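YueI protein (Bacillus subtilis, PDB 2OHW) is of unknown function, a small DUF1694 family protein built of helices packed around a four-stranded mixed beta sheet. Local coordinates at residues Arg36-Leu41 and Ile106-Asp111; Leu68-Leu73 and Phe100-Gly105. All coordinates share one frame; numbering follows the deposited sequence.

Contact 1: residues Arg36-Leu41 and Ile106-Asp111; sequences RVVLAL and IVIAAD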
loop_
_atom_site.group_PDB
_atom_site.type_symbol
_atom_site.label_atom_id
_atom_site.label_comp_id
_atom_site.label_asym_id
_atom_site.label_seq_id
_atom_site.Cartn_x
_atom_site.Cartn_y
_atom_site.Cartn_z
ATOM N N ARG A 36 -5.636 -9.653 -1.397
ATOM C CA ARG A 36 -4.214 -9.976 -1.274
ATOM C C ARG A 36 -3.408 -8.922 -0.488
ATOM O O ARG A 36 -2.223 -9.115 -0.190
ATOM C CB ARG A 36 -3.620 -10.219 -2.663
ATOM C CG ARG A 36 -4.357 -11.358 -3.454
ATOM C CD ARG A 36 -3.404 -12.177 -4.285
ATOM N NE ARG A 36 -3.993 -13.106 -5.272
ATOM C CZ ARG A 36 -5.154 -13.769 -5.204
ATOM N NH1 ARG A 36 -5.967 -13.674 -4.162
ATOM N NH2 ARG A 36 -5.502 -14.564 -6.216
ATOM N N VAL A 37 -4.055 -7.822 -0.125
ATOM C CA VAL A 37 -3.332 -6.727 0.506
ATOM C C VAL A 37 -3.062 -7.031 1.976
ATOM O O VAL A 37 -3.982 -7.380 2.730
ATOM C CB VAL A 37 -4.078 -5.389 0.352
ATOM C CG1 VAL A 37 -3.325 -4.281 1.070
ATOM C CG2 VAL A 37 -4.257 -5.036 -1.140
ATOM N N VAL A 38 -1.798 -6.878 2.370
ATOM C CA VAL A 38 -1.355 -7.025 3.746
ATOM C C VAL A 38 -1.265 -5.663 4.442
ATOM O O VAL A 38 -1.629 -5.537 5.607
ATOM C CB VAL A 38 0.028 -7.738 3.790
ATOM C CG1 VAL A 38 0.595 -7.757 5.191
ATOM C CG2 VAL A 38 -0.100 -9.170 3.252
ATOM N N LEU A 39 -0.795 -4.639 3.730
ATOM C CA LEU A 39 -0.668 -3.302 4.304
ATOM C C LEU A 39 -0.563 -2.312 3.160
ATOM O O LEU A 39 0.022 -2.610 2.113
ATOM C CB LEU A 39 0.567 -3.205 5.198
ATOM C CG LEU A 39 0.686 -2.009 6.167
ATOM C CD1 LEU A 39 -0.183 -2.237 7.417
ATOM C CD2 LEU A 39 2.132 -1.898 6.582
ATOM N N ALA A 40 -1.129 -1.126 3.355
ATOM C CA ALA A 40 -1.017 -0.060 2.373
ATOM C C ALA A 40 -0.697 1.240 3.092
ATOM O O ALA A 40 -1.223 1.490 4.186
ATOM C CB ALA A 40 -2.303 0.057 1.591
ATOM N N LEU A 41 0.173 2.055 2.493
ATOM C CA LEU A 41 0.522 3.385 3.019
ATOM C C LEU A 41 0.142 4.420 1.976
ATOM O O LEU A 41 0.329 4.171 0.762
ATOM C CB LEU A 41 2.021 3.484 3.232
ATOM C CG LEU A 41 2.655 2.684 4.368
ATOM C CD1 LEU A 41 4.163 2.943 4.357
ATOM C CD2 LEU A 41 2.082 2.993 5.711
ATOM N N ILE A 106 2.627 2.817 -1.217
ATOM C CA ILE A 106 3.221 1.496 -1.079
ATOM C C ILE A 106 2.101 0.529 -0.755
ATOM O O ILE A 106 1.173 0.881 -0.001
ATOM C CB ILE A 106 4.304 1.494 0.039
ATOM C CG1 ILE A 106 5.639 1.964 -0.555
ATOM C CG2 ILE A 106 4.368 0.165 0.780
ATOM C CD1 ILE A 106 6.702 2.213 0.461
ATOM N N VAL A 107 2.146 -0.648 -1.378
ATOM C CA VAL A 107 1.228 -1.742 -1.038
ATOM C C VAL A 107 2.065 -3.001 -0.866
ATOM O O VAL A 107 2.855 -3.341 -1.744
ATOM C CB VAL A 107 0.178 -1.978 -2.150
ATOM C CG1 VAL A 107 -0.670 -3.211 -1.862
ATOM C CG2 VAL A 107 -0.723 -0.753 -2.320
ATOM N N ILE A 108 1.912 -3.669 0.274
ATOM C CA ILE A 108 2.503 -4.983 0.478
ATOM C C ILE A 108 1.420 -5.989 0.145
ATOM O O ILE A 108 0.368 -6.002 0.790
ATOM C CB ILE A 108 3.028 -5.172 1.915
ATOM C CG1 ILE A 108 4.105 -4.119 2.216
ATOM C CG2 ILE A 108 3.589 -6.601 2.115
ATOM C CD1 ILE A 108 4.549 -4.001 3.679
ATOM N N ALA A 109 1.656 -6.797 -0.884
ATOM C CA ALA A 109 0.642 -7.735 -1.383
ATOM C C ALA A 109 1.166 -9.152 -1.331
ATOM O O ALA A 109 2.292 -9.422 -1.757
ATOM C CB ALA A 109 0.249 -7.377 -2.809
ATOM N N ALA A 110 0.335 -10.053 -0.828
ATOM C CA ALA A 110 0.643 -11.481 -0.826
ATOM C C ALA A 110 0.349 -12.106 -2.188
ATOM O O ALA A 110 -0.383 -11.544 -3.013
ATOM C CB ALA A 110 -0.145 -12.188 0.266
ATOM N N ASP A 111 0.909 -13.288 -2.429
ATOM C CA ASP A 111 0.687 -13.942 -3.724
ATOM C C ASP A 111 -0.604 -14.772 -3.729
ATOM O O ASP A 111 -1.002 -15.306 -4.774
ATOM C CB ASP A 111 1.907 -14.779 -4.141
ATOM C CG ASP A 111 2.149 -15.954 -3.227
ATOM O OD1 ASP A 111 1.665 -15.933 -2.083
ATOM O OD2 ASP A 111 2.837 -16.912 -3.655
#
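Four strong backbone hydrogen bonds hold R36-L41 antiparallel to I106-D111, the short strand axes running at 171° to each other. I108 N gives to L39 O at 2.8 Å, and L41 N gives to I106 O at 2.9 Å. Toward the other end of the pair, V38 N gives to I108 O at 2.8 Å, nearly along the C=O axis, while L39 N makes a weak bond to the same oxygen. Two consecutive residues, V38 and L39, thus face the single residue I108: a classic beta bulge, which shifts the register by one and lets the chain turn a corner at V38. Beyond it A110 N donates to R36 O at 2.8 Å, in the carbonyl plane.

Side chains fill both faces of this pair. On the face of V37, A40, V107 and A109, the two valines cross at about a right angle and V37 CG2 lies 4.1 Å from V107 CG1; the small alanines suit places where the backbones come close. On the face of L39, L41, I106 and I108, L39 CD2 meets I108 CD1 methyl to methyl at 4.3 Å, while L41 and I106 pass CB to CB. V38 adds its CB against I108 CG2.

At the edge, R36 lays its aliphatic stem over the end of the strand, CD 3.3 Å from A110 O. An alanine here would probably uncover A110 and D111, since the stem beyond CB would be gone.

Outward, helix 53-60 covers L39 and I108 through A55, E58 and L59, and Y81 of helix 75-87 touches L41 and I106. Strand 65-70 flanks 104-110 on its other edge, its T66 and L68 bonding to A109 and V107.

Contact 2: residues Leu68-Leu73 and Phe100-Gly105; sequences LINGEL and FHTPLG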
loop_
_atom_site.group_PDB
_atom_site.type_symbol
_atom_site.label_atom_id
_atom_site.label_comp_id
_atom_site.label_asym_id
_atom_site.label_seq_id
_atom_site.Cartn_x
_atom_site.Cartn_y
_atom_site.Cartn_z
ATOM N N LEU A 68 5.022 -3.375 -3.499
ATOM C CA LEU A 68 4.611 -2.589 -4.660
ATOM C C LEU A 68 4.772 -1.103 -4.316
ATOM O O LEU A 68 4.324 -0.664 -3.241
ATOM C CB LEU A 68 3.150 -2.867 -5.004
ATOM C CG LEU A 68 2.768 -4.335 -5.291
ATOM C CD1 LEU A 68 1.281 -4.450 -5.601
ATOM C CD2 LEU A 68 3.590 -4.885 -6.452
ATOM N N ILE A 69 5.411 -0.351 -5.221
ATOM C CA ILE A 69 5.743 1.058 -4.991
ATOM C C ILE A 69 5.151 1.875 -6.127
ATOM O O ILE A 69 5.329 1.542 -7.300
ATOM C CB ILE A 69 7.260 1.249 -4.974
ATOM C CG1 ILE A 69 7.878 0.485 -3.809
ATOM C CG2 ILE A 69 7.628 2.734 -4.896
ATOM C CD1 ILE A 69 9.361 0.185 -4.025
ATOM N N ASN A 70 4.465 2.957 -5.782
ATOM C CA ASN A 70 3.905 3.871 -6.750
ATOM C C ASN A 70 5.008 4.656 -7.460
ATOM O O ASN A 70 5.697 5.451 -6.829
ATOM C CB ASN A 70 2.981 4.846 -6.012
ATOM C CG ASN A 70 2.163 5.689 -6.937
ATOM O OD1 ASN A 70 2.601 6.024 -8.042
ATOM N ND2 ASN A 70 0.969 6.066 -6.487
ATOM N N GLY A 71 5.152 4.448 -8.772
ATOM C CA GLY A 71 6.179 5.109 -9.582
ATOM C C GLY A 71 6.055 6.621 -9.680
ATOM O O GLY A 71 6.974 7.280 -10.189
ATOM N N GLU A 72 4.949 7.196 -9.197
ATOM C CA GLU A 72 4.864 8.662 -9.153
ATOM C C GLU A 72 5.830 9.261 -8.133
ATOM O O GLU A 72 6.171 10.451 -8.214
ATOM C CB GLU A 72 3.454 9.129 -8.817
ATOM C CG GLU A 72 2.423 8.580 -9.762
ATOM C CD GLU A 72 1.617 9.643 -10.434
ATOM O OE1 GLU A 72 1.438 10.740 -9.862
ATOM O OE2 GLU A 72 1.152 9.373 -11.558
ATOM N N LEU A 73 6.219 8.443 -7.147
ATOM C CA LEU A 73 7.153 8.845 -6.106
ATOM C C LEU A 73 8.586 8.847 -6.632
ATOM O O LEU A 73 8.936 8.035 -7.479
ATOM C CB LEU A 73 7.060 7.869 -4.926
ATOM C CG LEU A 73 5.744 7.885 -4.145
ATOM C CD1 LEU A 73 5.738 6.688 -3.195
ATOM C CD2 LEU A 73 5.630 9.187 -3.380
ATOM N N PHE A 100 -5.118 5.332 -13.407
ATOM C CA PHE A 100 -5.831 6.052 -12.355
ATOM C C PHE A 100 -4.818 6.590 -11.354
ATOM O O PHE A 100 -3.861 5.896 -10.981
ATOM C CB PHE A 100 -6.808 5.081 -11.664
ATOM C CG PHE A 100 -7.459 5.617 -10.402
ATOM C CD1 PHE A 100 -8.385 6.656 -10.459
ATOM C CD2 PHE A 100 -7.189 5.029 -9.160
ATOM C CE1 PHE A 100 -9.005 7.133 -9.295
ATOM C CE2 PHE A 100 -7.804 5.497 -7.994
ATOM C CZ PHE A 100 -8.710 6.551 -8.063
ATOM N N HIS A 101 -5.007 7.841 -10.950
ATOM C CA HIS A 101 -4.203 8.405 -9.885
ATOM C C HIS A 101 -4.679 7.680 -8.643
ATOM O O HIS A 101 -5.878 7.633 -8.377
ATOM C CB HIS A 101 -4.435 9.913 -9.760
ATOM C CG HIS A 101 -3.252 10.675 -9.250
ATOM N ND1 HIS A 101 -2.429 10.200 -8.250
ATOM C CD2 HIS A 101 -2.762 11.890 -9.593
ATOM C CE1 HIS A 101 -1.477 11.086 -8.010
ATOM N NE2 HIS A 101 -1.654 12.120 -8.812
ATOM N N THR A 102 -3.765 7.037 -7.932
ATOM C CA THR A 102 -4.112 6.417 -6.668
ATOM C C THR A 102 -3.396 7.170 -5.561
ATOM O O THR A 102 -2.260 7.580 -5.740
ATOM C CB THR A 102 -3.726 4.911 -6.612
ATOM O OG1 THR A 102 -3.966 4.425 -5.286
ATOM C CG2 THR A 102 -2.234 4.683 -6.921
ATOM N N PRO A 103 -4.047 7.326 -4.400
ATOM C CA PRO A 103 -3.380 8.001 -3.285
ATOM C C PRO A 103 -2.409 7.083 -2.547
ATOM O O PRO A 103 -1.736 7.534 -1.634
ATOM C CB PRO A 103 -4.548 8.338 -2.355
ATOM C CG PRO A 103 -5.523 7.239 -2.591
ATOM C CD PRO A 103 -5.423 6.919 -4.053
ATOM N N LEU A 104 -2.361 5.801 -2.911
ATOM C CA LEU A 104 -1.485 4.842 -2.210
ATOM C C LEU A 104 -0.065 4.929 -2.740
ATOM O O LEU A 104 0.146 4.959 -3.959
ATOM C CB LEU A 104 -2.047 3.412 -2.294
ATOM C CG LEU A 104 -3.439 3.315 -1.643
ATOM C CD1 LEU A 104 -3.896 1.888 -1.614
ATOM C CD2 LEU A 104 -3.465 3.917 -0.230
ATOM N N GLY A 105 0.901 4.943 -1.826
ATOM C CA GLY A 105 2.328 5.025 -2.152
ATOM C C GLY A 105 3.003 3.670 -2.162
ATOM O O GLY A 105 3.846 3.396 -3.005
HETATM O O HOH W 1 -0.761 7.783 -8.100
#
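An Asx turn at the end of strand 65-70 is joined here to the loop that leads into strand 104-110, and N70 works on both sides of the junction. Its backbone N donates to G105 O at 2.9 Å, the donor standing above the carbonyl plane. With CG anti to its own backbone N (chi1 -170°), the side chain reaches across, and ND2 gives an almost straight bond to L104 O, in the plane of both the amide and the carbonyl. Asparagine suits the place because its other end can accept: OD1 takes E72 N at 2.9 Å. This holds the start of the type I turn N70-L73, which L73 N closes onto N70 O. Three bonds therefore fix the flat amide, for ND2 also donates to a water that accepts from T102 N.

G105 is well placed as a glycine, since a CB would crowd L73 CD1, which lies 3.9 Å from G105 CA. T102 forms an ST turn, OG1 accepting from L104 N while also bonding to L28 O; its CG2 methyl lies alongside N70. K43 of helix 43-46 touches N70, E72 and L73. At the exposed surface E72 is bent at chi2, so that its carboxylate sits over one face of the H101 ring, the planes 52° apart and OE1 3.5 Å from H101 CE1.

Strand 104-110 is common to both contacts, whose centres lie about 13 Å apart. Contact 1 pairs it with strand 37-42, one of the two outermost strands, whereas contact 2 joins its entry to the end of strand 65-70, its neighbour on the other edge. Along the chain the order is 36-41, 68-73, 100-105, 106-111, so contact 2 falls within the span bridged by contact 1. The two meet directly: L41 O lies 2.8 Å from G105 N, and V107 O 2.8 Å from L68 N, both probable hydrogen bonds. Segments far apart in sequence thereby converge on one central strand, making a continuous mixed sheet in a compact chain.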